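Local coordinates for DivIVA (Staphylococcus aureus, PDB 7O39), which probably acts as a scaffold of the cell-division machinery, this chain being its N-terminal domain, which pairs with a second copy, at residues N7-K12 against N28-L33. Sequence-based numbering, arbitrary orientation.
Sequences NEIKNK and NFLEQL
Ile9 and Leu30 form the apolar centre of this contact: both point their CB atoms at the opposing helix, and their alpha carbons, Ile9 CA and Leu30 CA, lie 6.8 Å apart. The touching branch of Ile9 is CG2, which sits 3.9 Å from Leu30 CB and 3.7 Å from Leu30 O, so this methyl rests on the root of the leucine and its backbone carbonyl. The first torsion explains the reach: chi1, measured to CG1, is -68°, which sets CG1 beside the backbone N of Ile9 and leaves CG2 anti to it, facing the leucine. Next along the register, Lys10 reaches Glu31 only near its end, where Lys10 CE lies 4.4 Å from Glu31 CG, a loose approach. Their charged ends remain apart, Lys10 NZ being 5.0 Å from Glu31 OE2; attraction between these opposite charges is plausible, but no salt bridge forms, and no hydrogen bond joins the two segments. In the fold of the DivIVA N-terminal domain, the short helix 6-11, followed by strands 16-17 and 20-21, lies back against the long helix 23-53, in which residues from Leu30 onward are predicted to form a coiled coil. Both apolar residues also meet the second subunit: Leu30 packs on Leu30 of that chain, and Ile9 on Leu33 of that chain. Within the chain, Ile9 also touches Phe4, Ser34 and Ile37, while Phe14 covers part of Leu30.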
loop_
_atom_site.group_PDB
_atom_site.type_symbol
_atom_site.label_atom_id
_atom_site.label_comp_id
_atom_site.label_asym_id
_atom_site.label_seq_id
_atom_site.Cartn_x
_atom_site.Cartn_y
_atom_site.Cartn_z
ATOM N N ASN A 7 -5.477 10.030 -2.279
ATOM C CA ASN A 7 -6.656 10.187 -3.116
ATOM C C ASN A 7 -6.559 9.354 -4.390
ATOM O O ASN A 7 -7.579 8.850 -4.867
ATOM C CB ASN A 7 -6.944 11.665 -3.364
ATOM C CG ASN A 7 -7.602 12.330 -2.156
ATOM O OD1 ASN A 7 -8.310 11.674 -1.385
ATOM N ND2 ASN A 7 -7.369 13.623 -1.986
ATOM N N GLU A 8 -5.355 9.136 -4.922
ATOM C CA GLU A 8 -5.230 8.219 -6.052
ATOM C C GLU A 8 -5.680 6.814 -5.662
ATOM O O GLU A 8 -6.372 6.134 -6.429
ATOM C CB GLU A 8 -3.784 8.195 -6.560
ATOM C CG GLU A 8 -3.397 9.390 -7.443
ATOM C CD GLU A 8 -1.892 9.516 -7.650
ATOM O OE1 GLU A 8 -1.134 8.735 -7.035
ATOM O OE2 GLU A 8 -1.465 10.398 -8.431
ATOM N N ILE A 9 -5.279 6.361 -4.477
ATOM C CA ILE A 9 -5.636 5.019 -4.032
ATOM C C ILE A 9 -7.134 4.915 -3.823
ATOM O O ILE A 9 -7.781 3.970 -4.286
ATOM C CB ILE A 9 -4.863 4.662 -2.751
ATOM C CG1 ILE A 9 -3.377 4.523 -3.074
ATOM C CG2 ILE A 9 -5.436 3.394 -2.106
ATOM C CD1 ILE A 9 -2.493 4.379 -1.860
ATOM N N LYS A 10 -7.710 5.882 -3.115
ATOM C CA LYS A 10 -9.119 5.789 -2.765
ATOM C C LYS A 10 -10.022 6.009 -3.973
ATOM O O LYS A 10 -11.143 5.493 -4.000
ATOM C CB LYS A 10 -9.418 6.777 -1.640
ATOM C CG LYS A 10 -8.652 6.445 -0.363
ATOM C CD LYS A 10 -8.946 7.418 0.767
ATOM C CE LYS A 10 -7.821 7.421 1.794
ATOM N NZ LYS A 10 -7.767 8.696 2.559
ATOM N N ASN A 11 -9.552 6.737 -4.983
ATOM C CA ASN A 11 -10.348 7.048 -6.164
ATOM C C ASN A 11 -10.160 6.049 -7.297
ATOM O O ASN A 11 -10.833 6.172 -8.326
ATOM C CB ASN A 11 -10.005 8.448 -6.677
ATOM C CG ASN A 11 -10.371 9.525 -5.690
ATOM O OD1 ASN A 11 -11.088 9.269 -4.719
ATOM N ND2 ASN A 11 -9.882 10.742 -5.926
ATOM N N LYS A 12 -9.261 5.084 -7.143
ATOM C CA LYS A 12 -9.060 4.071 -8.167
ATOM C C LYS A 12 -10.378 3.359 -8.430
ATOM O O LYS A 12 -11.074 2.954 -7.496
ATOM C CB LYS A 12 -8.010 3.079 -7.672
ATOM C CG LYS A 12 -7.788 1.858 -8.525
ATOM C CD LYS A 12 -6.949 2.169 -9.723
ATOM C CE LYS A 12 -6.738 0.943 -10.583
ATOM N NZ LYS A 12 -6.045 1.344 -11.828
ATOM N N ASN A 28 -12.008 -0.573 2.283
ATOM C CA ASN A 28 -11.461 -0.444 3.629
ATOM C C ASN A 28 -10.006 -0.891 3.682
ATOM O O ASN A 28 -9.179 -0.266 4.359
ATOM C CB ASN A 28 -12.313 -1.247 4.611
ATOM C CG ASN A 28 -13.676 -0.607 4.870
ATOM O OD1 ASN A 28 -13.881 0.579 4.609
ATOM N ND2 ASN A 28 -14.607 -1.396 5.389
ATOM N N PHE A 29 -9.668 -1.954 2.948
ATOM C CA PHE A 29 -8.294 -2.439 2.936
ATOM C C PHE A 29 -7.378 -1.463 2.216
ATOM O O PHE A 29 -6.252 -1.211 2.666
ATOM C CB PHE A 29 -8.237 -3.815 2.277
ATOM C CG PHE A 29 -6.918 -4.518 2.445
ATOM C CD1 PHE A 29 -6.438 -4.842 3.704
ATOM C CD2 PHE A 29 -6.160 -4.867 1.339
ATOM C CE1 PHE A 29 -5.222 -5.485 3.854
ATOM C CE2 PHE A 29 -4.955 -5.522 1.488
ATOM C CZ PHE A 29 -4.487 -5.827 2.741
ATOM N N LEU A 30 -7.847 -0.882 1.109
ATOM C CA LEU A 30 -7.053 0.122 0.412
ATOM C C LEU A 30 -6.788 1.328 1.304
ATOM O O LEU A 30 -5.688 1.897 1.273
ATOM C CB LEU A 30 -7.766 0.542 -0.872
ATOM C CG LEU A 30 -7.840 -0.527 -1.963
ATOM C CD1 LEU A 30 -8.649 0.026 -3.117
ATOM C CD2 LEU A 30 -6.460 -0.970 -2.432
ATOM N N GLU A 31 -7.768 1.720 2.121
ATOM C CA GLU A 31 -7.546 2.817 3.062
ATOM C C GLU A 31 -6.442 2.472 4.061
ATOM O O GLU A 31 -5.590 3.313 4.374
ATOM C CB GLU A 31 -8.855 3.162 3.779
ATOM C CG GLU A 31 -8.776 4.326 4.762
ATOM C CD GLU A 31 -10.121 4.649 5.398
ATOM O OE1 GLU A 31 -10.966 3.737 5.518
ATOM O OE2 GLU A 31 -10.326 5.818 5.785
ATOM N N GLN A 32 -6.427 1.229 4.549
ATOM C CA GLN A 32 -5.369 0.798 5.461
ATOM C C GLN A 32 -4.007 0.823 4.782
ATOM O O GLN A 32 -3.007 1.233 5.393
ATOM C CB GLN A 32 -5.675 -0.596 5.998
ATOM C CG GLN A 32 -6.879 -0.658 6.933
ATOM C CD GLN A 32 -7.087 -2.047 7.495
ATOM O OE1 GLN A 32 -7.333 -3.001 6.752
ATOM N NE2 GLN A 32 -6.982 -2.171 8.811
ATOM N N LEU A 33 -3.935 0.374 3.527
ATOM C CA LEU A 33 -2.656 0.390 2.826
ATOM C C LEU A 33 -2.181 1.815 2.578
ATOM O O LEU A 33 -0.980 2.103 2.697
ATOM C CB LEU A 33 -2.742 -0.387 1.514
ATOM C CG LEU A 33 -2.997 -1.888 1.678
ATOM C CD1 LEU A 33 -3.026 -2.574 0.320
ATOM C CD2 LEU A 33 -1.976 -2.557 2.591
#